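Local coordinates for protein acinetobacter secreted protease CpaA (Acinetobacter nosocomialis M2, PDB 6O38) that is a secreted zinc metalloprotease, probably exported by the type II secretion system with the help of its chaperone CpaB, to which it is bound here, at residues 267-272 and 278-283; 426-431 and 437-442. One frame throughout, in Å; residues are numbered along the deposited sequence.

Contact 1. Residues 267-272 and 278-283; sequences YEFMYV and WQLISS
Tyr-271 meets one face of the Trp-278 indole. The edge of the Tyr-271 ring points at the five-membered ring of Trp-278, in a T-shaped pair with centroids 5.1 Å apart and planes at 67°. Tyr-271 CB sits over the six-membered ring as a CH-pi contact. With chi1 at -166°, CG of Tyr-271 is anti to the backbone N, and the ring reaches out across the pyrrole side of the indole. Met-270 N lies in the indole plane, at the edge. At the Tyr-267 ring, CD1 of Leu-280 comes to the edge near the ring plane. The same methyl touches Phe-269, with Leu-280 CD1 3.8 Å from Phe-269 CE2.

The other side of the ribbon carries Glu-268, Met-270, Gln-279 and Ser-282. Here Ile-281 CD1 packs against Glu-268 CD and, at 3.8 Å, against Met-270 CB. Ser-282 CB rests 3.6 Å from Glu-268 CB. The carboxylate of Glu-268 forms a salt bridge with Arg-235, and Ser-282 OG bonds to Asn-124 and Asp-122 of the chaperone CpaB.

Met-270 and Gln-279 exchange two backbone bonds, Met-270 N to Gln-279 O at 2.8 Å and Gln-279 N to Met-270 O. Further along, Glu-268 N gives to Ser-282 O at 3.0 Å. Glu-268 O takes Ile-281 N at 3.2 Å and, weakly, Ser-282 N. Two residues thus face one. This is a classic beta bulge in an antiparallel hairpin, within a beta-sandwich domain of the StcE metalloprotease family.

Contact 2. Residues 426-431 and 437-442; sequences YKIPAA and ISTGRD. With SO4 (sulfate ion), chain N.
Ile-428 and Thr-439 make the closest approach. The methyl CG2 of Ile-428 lies 3.4 Å from Thr-439 OG1, and the two side chains run alongside one another, pointing opposite ways. Thr-439 OG1 falls between its own backbone N and carbonyl carbon (chi1 74°). Thr-439 OG1 is also 3.5 Å from Pro-429 O. CD1 of Ile-428 reaches the backbone of Gly-440 at CA.

Lys-427 curls back on its own loop. Its NZ bonds to Ile-428 O at 2.8 Å and to Ala-430 O at 3.1 Å, and makes a salt bridge with Glu-464. The carbonyls of the residues before and after Pro-429 thus share one ammonium.

Ser-438 O accepts from Arg-441 N and, at 3.0 Å, from Arg-441 NE, which helps fix the guanidinium. The sulfate sulfur lies at the guanidinium edge, in its plane. NH1 of Arg-441 gives to sulfate O2 at 2.8 Å, and NH2 of Arg-441 to O3 at 3.1 Å. Asn-481 holds NH1 too. The sulfate, probably from the crystallisation liquor, is consistent with an anion-accepting spot but is not evidence of a natural ligand. The direct contact is small and mainly van der Waals packing, while charged groups brace each segment separately.

Overall arrangement
Contact 1 is buried and lies about 14 Å from the centre of the chain. Contact 2 is only partly buried and lies about 36 Å out, on the opposite side of that centre. Their centres are about 47 Å apart, and they share no strand or helix. The first joins neighbouring strands of one hairpin through backbone bonds and aromatic packing. The second sets a loop after strand 416-425 against residues 437-442, in the reprolysin-like protease part, with little surface in common. Its Lys-427 and Arg-441 bond within their own segments and outward, not across the contact. The chaperone reaches both: through polar partners at 278-283, and through Leu-173 of CpaB on Ile-437.

Contact 1. Residues 267-272 and 278-283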
loop_
_atom_site.group_PDB
_atom_site.type_symbol
_atom_site.label_atom_id
_atom_site.label_comp_id
_atom_site.label_asym_id
_atom_site.label_seq_id
_atom_site.Cartn_x
_atom_site.Cartn_y
_atom_site.Cartn_z
ATOM N N TYR A 267 -8.525 -11.409 10.147
ATOM C CA TYR A 267 -9.272 -10.173 10.321
ATOM C C TYR A 267 -8.494 -9.238 11.233
ATOM O O TYR A 267 -7.833 -9.684 12.177
ATOM C CB TYR A 267 -10.661 -10.436 10.917
ATOM C CG TYR A 267 -11.636 -11.117 9.983
ATOM C CD1 TYR A 267 -11.568 -12.485 9.753
ATOM C CD2 TYR A 267 -12.635 -10.394 9.344
ATOM C CE1 TYR A 267 -12.461 -13.112 8.905
ATOM C CE2 TYR A 267 -13.533 -11.011 8.494
ATOM C CZ TYR A 267 -13.443 -12.371 8.279
ATOM O OH TYR A 267 -14.334 -12.988 7.433
ATOM N N GLU A 268 -8.578 -7.940 10.953
ATOM C CA GLU A 268 -7.932 -6.922 11.768
ATOM C C GLU A 268 -8.956 -5.859 12.133
ATOM O O GLU A 268 -9.697 -5.383 11.267
ATOM C CB GLU A 268 -6.743 -6.290 11.035
ATOM C CG GLU A 268 -5.753 -5.589 11.950
ATOM C CD GLU A 268 -4.534 -5.076 11.208
ATOM O OE1 GLU A 268 -3.724 -4.348 11.822
ATOM O OE2 GLU A 268 -4.384 -5.401 10.011
ATOM N N PHE A 269 -8.990 -5.488 13.409
ATOM C CA PHE A 269 -9.932 -4.501 13.911
ATOM C C PHE A 269 -9.171 -3.391 14.617
ATOM O O PHE A 269 -8.106 -3.616 15.194
ATOM C CB PHE A 269 -10.954 -5.123 14.876
ATOM C CG PHE A 269 -11.736 -6.261 14.285
ATOM C CD1 PHE A 269 -11.214 -7.544 14.268
ATOM C CD2 PHE A 269 -12.992 -6.047 13.744
ATOM C CE1 PHE A 269 -11.931 -8.592 13.724
ATOM C CE2 PHE A 269 -13.714 -7.089 13.198
ATOM C CZ PHE A 269 -13.183 -8.364 13.189
HETATM N N MSE A 270 -9.729 -2.187 14.561
HETATM C CA MSE A 270 -9.114 -1.029 15.195
HETATM C C MSE A 270 -10.164 -0.196 15.913
HETATM O O MSE A 270 -11.148 0.229 15.307
HETATM C CB MSE A 270 -8.380 -0.176 14.161
HETATM C CG MSE A 270 -7.688 1.041 14.744
HETATM SE SE MSE A 270 -7.049 2.253 13.361
HETATM C CE MSE A 270 -8.767 2.771 12.600
ATOM N N TYR A 271 -9.952 0.043 17.202
ATOM C CA TYR A 271 -10.921 0.779 17.999
ATOM C C TYR A 271 -10.811 2.274 17.730
ATOM O O TYR A 271 -9.714 2.812 17.555
ATOM C CB TYR A 271 -10.721 0.499 19.489
ATOM C CG TYR A 271 -11.878 0.958 20.343
ATOM C CD1 TYR A 271 -13.068 0.242 20.371
ATOM C CD2 TYR A 271 -11.788 2.110 21.114
ATOM C CE1 TYR A 271 -14.133 0.656 21.146
ATOM C CE2 TYR A 271 -12.849 2.532 21.893
ATOM C CZ TYR A 271 -14.018 1.800 21.906
ATOM O OH TYR A 271 -15.078 2.215 22.679
ATOM N N VAL A 272 -11.961 2.942 17.696
ATOM C CA VAL A 272 -12.052 4.368 17.411
ATOM C C VAL A 272 -12.806 5.002 18.572
ATOM O O VAL A 272 -14.016 4.790 18.721
ATOM C CB VAL A 272 -12.755 4.650 16.075
ATOM C CG1 VAL A 272 -12.709 6.129 15.753
ATOM C CG2 VAL A 272 -12.119 3.839 14.953
ATOM N N TRP A 278 -15.293 -0.816 17.116
ATOM C CA TRP A 278 -14.155 -1.378 16.400
ATOM C C TRP A 278 -14.372 -1.192 14.904
ATOM O O TRP A 278 -15.388 -1.640 14.359
ATOM C CB TRP A 278 -13.974 -2.859 16.730
ATOM C CG TRP A 278 -13.567 -3.134 18.145
ATOM C CD1 TRP A 278 -14.393 -3.381 19.202
ATOM C CD2 TRP A 278 -12.230 -3.199 18.656
ATOM N NE1 TRP A 278 -13.654 -3.594 20.341
ATOM C CE2 TRP A 278 -12.324 -3.487 20.032
ATOM C CE3 TRP A 278 -10.965 -3.040 18.085
ATOM C CZ2 TRP A 278 -11.200 -3.618 20.845
ATOM C CZ3 TRP A 278 -9.851 -3.170 18.893
ATOM C CH2 TRP A 278 -9.976 -3.456 20.258
ATOM N N GLN A 279 -13.429 -0.527 14.245
ATOM C CA GLN A 279 -13.463 -0.364 12.798
ATOM C C GLN A 279 -12.818 -1.574 12.134
ATOM O O GLN A 279 -11.750 -2.025 12.559
ATOM C CB GLN A 279 -12.744 0.920 12.382
ATOM C CG GLN A 279 -12.697 1.155 10.878
ATOM C CD GLN A 279 -14.008 1.685 10.326
ATOM O OE1 GLN A 279 -14.969 1.897 11.066
ATOM N NE2 GLN A 279 -14.052 1.903 9.016
ATOM N N LEU A 280 -13.472 -2.102 11.102
ATOM C CA LEU A 280 -12.928 -3.224 10.344
ATOM C C LEU A 280 -11.977 -2.683 9.285
ATOM O O LEU A 280 -12.407 -2.029 8.329
ATOM C CB LEU A 280 -14.053 -4.040 9.712
ATOM C CG LEU A 280 -13.622 -5.174 8.780
ATOM C CD1 LEU A 280 -12.854 -6.239 9.547
ATOM C CD2 LEU A 280 -14.826 -5.780 8.073
ATOM N N ILE A 281 -10.683 -2.953 9.450
ATOM C CA ILE A 281 -9.659 -2.410 8.562
ATOM C C ILE A 281 -9.016 -3.466 7.674
ATOM O O ILE A 281 -8.270 -3.100 6.751
ATOM C CB ILE A 281 -8.569 -1.655 9.353
ATOM C CG1 ILE A 281 -7.872 -2.597 10.335
ATOM C CG2 ILE A 281 -9.171 -0.466 10.084
ATOM C CD1 ILE A 281 -6.784 -1.931 11.147
ATOM N N SER A 282 -9.273 -4.751 7.911
ATOM C CA SER A 282 -8.709 -5.801 7.073
ATOM C C SER A 282 -9.581 -7.041 7.190
ATOM O O SER A 282 -9.898 -7.474 8.302
ATOM C CB SER A 282 -7.265 -6.117 7.481
ATOM O OG SER A 282 -6.776 -7.262 6.803
ATOM N N SER A 283 -9.956 -7.612 6.048
ATOM C CA SER A 283 -10.824 -8.778 6.001
ATOM C C SER A 283 -10.537 -9.550 4.722
ATOM O O SER A 283 -10.085 -8.959 3.735
ATOM C CB SER A 283 -12.305 -8.374 6.059
ATOM O OG SER A 283 -12.619 -7.439 5.043
#

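Contact 2. Residues 426-431 and 437-442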
loop_
_atom_site.group_PDB
_atom_site.type_symbol
_atom_site.label_atom_id
_atom_site.label_comp_id
_atom_site.label_asym_id
_atom_site.label_seq_id
_atom_site.Cartn_x
_atom_site.Cartn_y
_atom_site.Cartn_z
ATOM N N TYR A 426 -3.074 10.014 -31.748
ATOM C CA TYR A 426 -3.403 11.304 -32.335
ATOM C C TYR A 426 -2.716 12.411 -31.549
ATOM O O TYR A 426 -2.593 12.325 -30.324
ATOM C CB TYR A 426 -4.919 11.533 -32.348
ATOM C CG TYR A 426 -5.324 12.869 -32.918
ATOM C CD1 TYR A 426 -5.307 13.096 -34.288
ATOM C CD2 TYR A 426 -5.712 13.909 -32.085
ATOM C CE1 TYR A 426 -5.673 14.319 -34.813
ATOM C CE2 TYR A 426 -6.077 15.132 -32.600
ATOM C CZ TYR A 426 -6.057 15.334 -33.963
ATOM O OH TYR A 426 -6.424 16.558 -34.477
ATOM N N LYS A 427 -2.273 13.441 -32.264
ATOM C CA LYS A 427 -1.651 14.617 -31.668
ATOM C C LYS A 427 -2.657 15.762 -31.658
ATOM O O LYS A 427 -3.077 16.232 -32.721
ATOM C CB LYS A 427 -0.392 15.013 -32.441
ATOM C CG LYS A 427 0.097 16.431 -32.175
ATOM C CD LYS A 427 1.047 16.491 -30.993
ATOM C CE LYS A 427 1.632 17.886 -30.831
ATOM N NZ LYS A 427 0.701 18.806 -30.123
ATOM N N ILE A 428 -3.046 16.196 -30.468
ATOM C CA ILE A 428 -3.930 17.361 -30.357
ATOM C C ILE A 428 -3.149 18.613 -30.740
ATOM O O ILE A 428 -2.049 18.840 -30.204
ATOM C CB ILE A 428 -4.490 17.473 -28.937
ATOM C CG1 ILE A 428 -5.247 16.199 -28.558
ATOM C CG2 ILE A 428 -5.396 18.690 -28.817
ATOM C CD1 ILE A 428 -5.924 16.272 -27.205
ATOM N N PRO A 429 -3.655 19.447 -31.653
ATOM C CA PRO A 429 -2.887 20.631 -32.065
ATOM C C PRO A 429 -2.783 21.657 -30.950
ATOM O O PRO A 429 -3.750 22.367 -30.655
ATOM C CB PRO A 429 -3.685 21.175 -33.258
ATOM C CG PRO A 429 -4.568 20.044 -33.697
ATOM C CD PRO A 429 -4.872 19.265 -32.458
ATOM N N ALA A 430 -1.605 21.749 -30.339
ATOM C CA ALA A 430 -1.369 22.637 -29.209
ATOM C C ALA A 430 0.122 22.668 -28.916
ATOM O O ALA A 430 0.786 21.630 -28.957
ATOM C CB ALA A 430 -2.141 22.182 -27.965
ATOM N N ALA A 431 0.637 23.860 -28.616
ATOM C CA ALA A 431 2.033 23.992 -28.225
ATOM C C ALA A 431 2.287 23.547 -26.791
ATOM O O ALA A 431 3.427 23.210 -26.453
ATOM C CB ALA A 431 2.496 25.438 -28.404
ATOM N N ILE A 437 -5.693 20.709 -23.374
ATOM C CA ILE A 437 -6.902 20.380 -22.628
ATOM C C ILE A 437 -8.070 21.247 -23.082
ATOM O O ILE A 437 -9.235 20.853 -22.946
ATOM C CB ILE A 437 -6.647 20.506 -21.113
ATOM C CG1 ILE A 437 -7.571 19.569 -20.335
ATOM C CG2 ILE A 437 -6.815 21.945 -20.645
ATOM C CD1 ILE A 437 -7.289 18.110 -20.590
ATOM N N SER A 438 -7.787 22.434 -23.622
ATOM C CA SER A 438 -8.840 23.312 -24.119
ATOM C C SER A 438 -9.323 22.871 -25.497
ATOM O O SER A 438 -10.501 22.550 -25.682
ATOM C CB SER A 438 -8.340 24.758 -24.158
ATOM O OG SER A 438 -8.532 25.398 -22.909
ATOM N N THR A 439 -8.416 22.848 -26.478
ATOM C CA THR A 439 -8.800 22.533 -27.849
ATOM C C THR A 439 -9.232 21.083 -28.019
ATOM O O THR A 439 -9.957 20.776 -28.971
ATOM C CB THR A 439 -7.647 22.846 -28.804
ATOM O OG1 THR A 439 -6.626 21.849 -28.667
ATOM C CG2 THR A 439 -7.058 24.215 -28.497
ATOM N N GLY A 440 -8.800 20.186 -27.131
ATOM C CA GLY A 440 -9.236 18.802 -27.195
ATOM C C GLY A 440 -10.731 18.621 -27.026
ATOM O O GLY A 440 -11.276 17.594 -27.446
ATOM N N ARG A 441 -11.410 19.600 -26.424
ATOM C CA ARG A 441 -12.854 19.509 -26.241
ATOM C C ARG A 441 -13.600 19.705 -27.554
ATOM O O ARG A 441 -14.727 19.221 -27.704
ATOM C CB ARG A 441 -13.311 20.544 -25.214
ATOM C CG ARG A 441 -12.552 20.485 -23.900
ATOM C CD ARG A 441 -12.906 21.666 -23.013
ATOM N NE ARG A 441 -12.643 22.940 -23.679
ATOM C CZ ARG A 441 -12.790 24.129 -23.103
ATOM N NH1 ARG A 441 -13.202 24.212 -21.846
ATOM N NH2 ARG A 441 -12.526 25.235 -23.784
ATOM N N ASP A 442 -12.989 20.405 -28.510
ATOM C CA ASP A 442 -13.606 20.696 -29.794
ATOM C C ASP A 442 -12.960 19.944 -30.946
ATOM O O ASP A 442 -13.498 19.972 -32.059
ATOM C CB ASP A 442 -13.549 22.203 -30.086
ATOM C CG ASP A 442 -14.039 23.041 -28.925
ATOM O OD1 ASP A 442 -15.224 22.910 -28.555
ATOM O OD2 ASP A 442 -13.239 23.831 -28.381
HETATM S S SO4 N . -12.889 28.098 -21.528
HETATM O O1 SO4 N . -13.587 28.982 -22.457
HETATM O O2 SO4 N . -13.731 26.941 -21.234
HETATM O O3 SO4 N . -11.638 27.648 -22.132
HETATM O O4 SO4 N . -12.603 28.819 -20.291
#